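Local structure of capsid protein (2FZ2) at residues Glu48-Ile53 and Val102-Ile107; Thr89-Cys94 and Leu153-Thr158. The protein self-assembles, as 180 copies, into the T=3 icosahedral capsid that encloses the single-stranded RNA genome of turnip yellow mosaic virus. One frame throughout, in Å; residues are numbered along the deposited sequence.

In the fold
Contacts 1 and 2 reach the same four-stranded antiparallel sheet; their centres are about 8 Å apart. Strand 151-158 lies between strand 47-52 and strand 89-97. Contact 2 pairs strand 151-158 with 89-97. The other edge of strand 151-158 meets 47-52 through two probable hydrogen bonds, I155 N to A49 O at 2.7 Å and L153 N to L51 O at 2.8 Å. Contact 1 sets a loop that follows strand 89-97 beside strand 47-52. P104 of that loop and S50 both touch L154, which takes part in contact 2. The nearest atoms of contacts 1 and 2 are about 14 Å and 12 Å from the bound RNA.

Contact 1: residues Glu48-Ile53 and Val102-Ile107; sequences EASLTI and VTPTQI
The flat carboxylate of E48 meets the puckered ring of P104. The carboxylate stands obliquely above one face of the ring, displaced outward past the CG corner, with OE2 nearest CG and CD of P104. Its plane is inclined to the mean plane of the ring. The side chains as a whole cross at about a right angle. OE2 of E48 is 3.8 Å from CG of P104, and CB of E48 is 3.9 Å from CB of P104. The CG-CD edge of the ring faces S50, whose OG lies 3.7 Å from CD of P104. The backbone O of A49 also touches CG of this ring. P104 is therefore met by three successive residues of strand 47-52.

The chi1 torsion of E48 (40°) sets CG between the backbone N and the carbonyl carbon. The chain then bends at chi2, and the carboxylate ends up near the loop. OE1 of E48 is 3.6 Å from OG1 of T105, and no hydrogen bond crosses the contact. The hydroxyls of T103 and T105 bond to each other, OG1 to OG1 at 2.8 Å. This bond spans P104 within the loop. Two i+3 to i backbone bonds, Q106 N to T103 O and I107 N to P104 O, mark the 3-10 turn that begins at P104.

The contact is small and lies at the surface. Beyond it, V102 and Q106 pack on T185 and D186 of a second subunit. Contact 1 is the EF loop of a viral jelly roll folding back onto strand C.

Contact 2: residues Thr89-Cys94 and Leu153-Thr158; sequences TTVGVC and LLISIT
V91 meets I157 and V93 meets I155 through methyls set by their torsions. In V91, chi1 of -167° puts CG1 anti to the backbone N, and CG1 meets CD1 of I157 at 3.6 Å. In both isoleucines, chi1 of -57° puts CG1 anti to the carbonyl carbon. A folded chi2 then places CD1 near the valine opposite. CG2 of V93 is 3.7 Å from CD1 of I155. Each valine lies side by side with its isoleucine, pointing the same way. These are the non-hydrogen-bonded pairs.

The opposite face carries T90 with T158, G92 with S156, and C94 with L154. T90 and T158 also lie side by side, with CB to CB at 3.7 Å. At G92 only the backbone faces S156, whose OG lies 3.6 Å from N of G92. Six backbone hydrogen bonds join these three pairs. The bond from N of G92 to O of S156 (2.7 Å) uses a lone pair in the carbonyl plane. The return bond from N of S156 to O of G92 (3.0 Å) comes in tilted 35° from the plane of the G92 carbonyl.

V91 packs on I78 and L153 on V76, both in the other sheet of the fold. On the opposite face, T90 packs on L82 of a third subunit. This pairing joins strands E and H at the middle of the CHEF sheet of the viral jelly roll.

Contact 1: residues Glu48-Ile53 and Val102-Ile107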
loop_
_atom_site.group_PDB
_atom_site.type_symbol
_atom_site.label_atom_id
_atom_site.label_comp_id
_atom_site.label_asym_id
_atom_site.label_seq_id
_atom_site.Cartn_x
_atom_site.Cartn_y
_atom_site.Cartn_z
ATOM N N GLU D 48 98.056 -30.392 -94.908
ATOM C CA GLU D 48 97.515 -30.154 -93.590
ATOM C C GLU D 48 97.641 -28.685 -93.279
ATOM O O GLU D 48 98.350 -27.953 -93.978
ATOM C CB GLU D 48 98.257 -30.991 -92.548
ATOM C CG GLU D 48 99.759 -31.089 -92.756
ATOM C CD GLU D 48 100.521 -31.067 -91.438
ATOM O OE1 GLU D 48 100.886 -32.162 -90.940
ATOM O OE2 GLU D 48 100.752 -29.953 -90.902
ATOM N N ALA D 49 96.940 -28.251 -92.241
ATOM C CA ALA D 49 96.989 -26.859 -91.851
ATOM C C ALA D 49 96.598 -26.670 -90.406
ATOM O O ALA D 49 95.654 -27.289 -89.910
ATOM C CB ALA D 49 96.082 -26.054 -92.732
ATOM N N SER D 50 97.347 -25.817 -89.725
ATOM C CA SER D 50 97.080 -25.515 -88.331
ATOM C C SER D 50 97.119 -24.023 -88.262
ATOM O O SER D 50 98.015 -23.387 -88.829
ATOM C CB SER D 50 98.165 -26.082 -87.404
ATOM O OG SER D 50 99.162 -26.789 -88.129
ATOM N N LEU D 51 96.145 -23.440 -87.590
ATOM C CA LEU D 51 96.181 -22.003 -87.488
ATOM C C LEU D 51 95.420 -21.377 -86.337
ATOM O O LEU D 51 94.269 -21.707 -86.043
ATOM C CB LEU D 51 95.750 -21.372 -88.809
ATOM C CG LEU D 51 94.252 -21.258 -88.978
ATOM C CD1 LEU D 51 93.930 -20.800 -90.368
ATOM C CD2 LEU D 51 93.640 -22.601 -88.682
ATOM N N THR D 52 96.138 -20.475 -85.683
ATOM C CA THR D 52 95.658 -19.704 -84.564
ATOM C C THR D 52 94.642 -18.809 -85.245
ATOM O O THR D 52 94.991 -18.015 -86.120
ATOM C CB THR D 52 96.821 -18.898 -84.019
ATOM O OG1 THR D 52 97.768 -18.697 -85.085
ATOM C CG2 THR D 52 97.524 -19.654 -82.885
ATOM N N ILE D 53 93.382 -18.960 -84.873
ATOM C CA ILE D 53 92.333 -18.179 -85.502
ATOM C C ILE D 53 92.535 -16.704 -85.261
ATOM O O ILE D 53 92.419 -15.886 -86.174
ATOM C CB ILE D 53 90.942 -18.583 -84.971
ATOM C CG1 ILE D 53 90.270 -19.535 -85.949
ATOM C CG2 ILE D 53 90.054 -17.378 -84.837
ATOM C CD1 ILE D 53 90.771 -20.932 -85.848
ATOM N N VAL D 102 99.823 -30.057 -80.395
ATOM C CA VAL D 102 99.470 -31.107 -81.332
ATOM C C VAL D 102 99.538 -30.657 -82.757
ATOM O O VAL D 102 99.334 -29.479 -83.082
ATOM C CB VAL D 102 98.091 -31.663 -81.108
ATOM C CG1 VAL D 102 98.203 -33.151 -80.874
ATOM C CG2 VAL D 102 97.442 -30.982 -79.945
ATOM N N THR D 103 99.846 -31.615 -83.607
ATOM C CA THR D 103 99.956 -31.350 -85.013
ATOM C C THR D 103 98.838 -32.140 -85.681
ATOM O O THR D 103 98.383 -33.154 -85.155
ATOM C CB THR D 103 101.358 -31.779 -85.519
ATOM O OG1 THR D 103 101.272 -32.310 -86.847
ATOM C CG2 THR D 103 101.942 -32.832 -84.604
ATOM N N PRO D 104 98.350 -31.663 -86.831
ATOM C CA PRO D 104 97.275 -32.348 -87.553
ATOM C C PRO D 104 97.501 -33.856 -87.732
ATOM O O PRO D 104 96.547 -34.635 -87.782
ATOM C CB PRO D 104 97.230 -31.615 -88.888
ATOM C CG PRO D 104 97.725 -30.242 -88.566
ATOM C CD PRO D 104 98.773 -30.427 -87.514
ATOM N N THR D 105 98.762 -34.258 -87.840
ATOM C CA THR D 105 99.112 -35.665 -88.003
ATOM C C THR D 105 98.504 -36.516 -86.892
ATOM O O THR D 105 98.078 -37.656 -87.103
ATOM C CB THR D 105 100.638 -35.860 -87.957
ATOM O OG1 THR D 105 101.296 -34.674 -88.429
ATOM C CG2 THR D 105 101.041 -37.044 -88.817
ATOM N N GLN D 106 98.462 -35.941 -85.701
ATOM C CA GLN D 106 97.942 -36.644 -84.549
ATOM C C GLN D 106 96.543 -36.224 -84.120
ATOM O O GLN D 106 96.245 -36.188 -82.931
ATOM C CB GLN D 106 98.907 -36.465 -83.377
ATOM C CG GLN D 106 99.505 -35.072 -83.262
ATOM C CD GLN D 106 100.959 -35.104 -82.852
ATOM O OE1 GLN D 106 101.330 -34.601 -81.786
ATOM N NE2 GLN D 106 101.799 -35.695 -83.701
ATOM N N ILE D 107 95.674 -35.927 -85.074
ATOM C CA ILE D 107 94.321 -35.519 -84.715
ATOM C C ILE D 107 93.606 -36.678 -84.036
ATOM O O ILE D 107 92.871 -36.528 -83.054
ATOM C CB ILE D 107 93.509 -35.117 -85.952
ATOM C CG1 ILE D 107 94.028 -33.784 -86.499
ATOM C CG2 ILE D 107 92.032 -35.015 -85.583
ATOM C CD1 ILE D 107 93.227 -33.219 -87.651
#

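Contact 2: residues Thr89-Cys94 and Leu153-Thr158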
loop_
_atom_site.group_PDB
_atom_site.type_symbol
_atom_site.label_atom_id
_atom_site.label_comp_id
_atom_site.label_asym_id
_atom_site.label_seq_id
_atom_site.Cartn_x
_atom_site.Cartn_y
_atom_site.Cartn_z
ATOM N N THR D 89 87.316 -37.900 -100.317
ATOM C CA THR D 89 88.485 -37.396 -99.608
ATOM C C THR D 89 88.401 -37.522 -98.088
ATOM O O THR D 89 87.321 -37.449 -97.504
ATOM C CB THR D 89 88.716 -35.931 -99.966
ATOM O OG1 THR D 89 88.684 -35.782 -101.391
ATOM C CG2 THR D 89 90.041 -35.475 -99.437
ATOM N N THR D 90 89.542 -37.710 -97.441
ATOM C CA THR D 90 89.552 -37.840 -95.993
ATOM C C THR D 90 89.955 -36.524 -95.385
ATOM O O THR D 90 91.000 -35.964 -95.711
ATOM C CB THR D 90 90.549 -38.899 -95.505
ATOM O OG1 THR D 90 90.068 -40.208 -95.825
ATOM C CG2 THR D 90 90.724 -38.795 -94.013
ATOM N N VAL D 91 89.122 -36.037 -94.483
ATOM C CA VAL D 91 89.391 -34.779 -93.825
ATOM C C VAL D 91 89.357 -34.930 -92.324
ATOM O O VAL D 91 88.432 -35.537 -91.760
ATOM C CB VAL D 91 88.368 -33.747 -94.210
ATOM C CG1 VAL D 91 88.831 -32.383 -93.786
ATOM C CG2 VAL D 91 88.138 -33.809 -95.689
ATOM N N GLY D 92 90.376 -34.366 -91.685
ATOM C CA GLY D 92 90.481 -34.436 -90.244
ATOM C C GLY D 92 90.313 -33.059 -89.673
ATOM O O GLY D 92 90.776 -32.076 -90.261
ATOM N N VAL D 93 89.668 -32.991 -88.515
ATOM C CA VAL D 93 89.414 -31.714 -87.889
ATOM C C VAL D 93 89.488 -31.720 -86.387
ATOM O O VAL D 93 89.000 -32.640 -85.724
ATOM C CB VAL D 93 88.027 -31.205 -88.256
ATOM C CG1 VAL D 93 87.723 -29.916 -87.522
ATOM C CG2 VAL D 93 87.941 -31.018 -89.726
ATOM N N CYS D 94 90.075 -30.662 -85.851
ATOM C CA CYS D 94 90.174 -30.545 -84.424
ATOM C C CYS D 94 90.410 -29.148 -83.901
ATOM O O CYS D 94 91.312 -28.431 -84.342
ATOM C CB CYS D 94 91.254 -31.466 -83.899
ATOM S SG CYS D 94 90.932 -31.866 -82.189
ATOM N N LEU D 153 92.972 -24.053 -85.135
ATOM C CA LEU D 153 92.276 -25.091 -85.870
ATOM C C LEU D 153 93.226 -26.022 -86.592
ATOM O O LEU D 153 94.149 -25.582 -87.284
ATOM C CB LEU D 153 91.306 -24.478 -86.868
ATOM C CG LEU D 153 90.648 -25.494 -87.790
ATOM C CD1 LEU D 153 89.378 -26.016 -87.153
ATOM C CD2 LEU D 153 90.346 -24.842 -89.106
ATOM N N LEU D 154 92.987 -27.317 -86.431
ATOM C CA LEU D 154 93.823 -28.323 -87.054
ATOM C C LEU D 154 93.079 -29.027 -88.155
ATOM O O LEU D 154 91.983 -29.536 -87.925
ATOM C CB LEU D 154 94.254 -29.343 -86.011
ATOM C CG LEU D 154 95.168 -28.752 -84.945
ATOM C CD1 LEU D 154 95.583 -29.810 -83.947
ATOM C CD2 LEU D 154 96.386 -28.170 -85.624
ATOM N N ILE D 155 93.674 -29.067 -89.343
ATOM C CA ILE D 155 93.043 -29.752 -90.475
ATOM C C ILE D 155 93.990 -30.724 -91.157
ATOM O O ILE D 155 95.149 -30.392 -91.429
ATOM C CB ILE D 155 92.580 -28.786 -91.570
ATOM C CG1 ILE D 155 91.613 -27.751 -91.007
ATOM C CG2 ILE D 155 91.931 -29.571 -92.676
ATOM C CD1 ILE D 155 90.382 -28.345 -90.449
ATOM N N SER D 156 93.488 -31.912 -91.472
ATOM C CA SER D 156 94.316 -32.908 -92.128
ATOM C C SER D 156 93.620 -33.406 -93.383
ATOM O O SER D 156 92.441 -33.765 -93.349
ATOM C CB SER D 156 94.591 -34.073 -91.161
ATOM O OG SER D 156 93.879 -35.255 -91.517
ATOM N N ILE D 157 94.344 -33.419 -94.497
ATOM C CA ILE D 157 93.765 -33.893 -95.746
ATOM C C ILE D 157 94.518 -35.099 -96.261
ATOM O O ILE D 157 95.752 -35.113 -96.283
ATOM C CB ILE D 157 93.804 -32.820 -96.842
ATOM C CG1 ILE D 157 93.091 -31.560 -96.371
ATOM C CG2 ILE D 157 93.123 -33.327 -98.091
ATOM C CD1 ILE D 157 91.724 -31.813 -95.864
ATOM N N THR D 158 93.769 -36.115 -96.670
ATOM C CA THR D 158 94.357 -37.328 -97.212
ATOM C C THR D 158 93.635 -37.516 -98.538
ATOM O O THR D 158 92.477 -37.930 -98.563
ATOM C CB THR D 158 94.116 -38.531 -96.264
ATOM O OG1 THR D 158 94.221 -38.103 -94.894
ATOM C CG2 THR D 158 95.142 -39.614 -96.518
#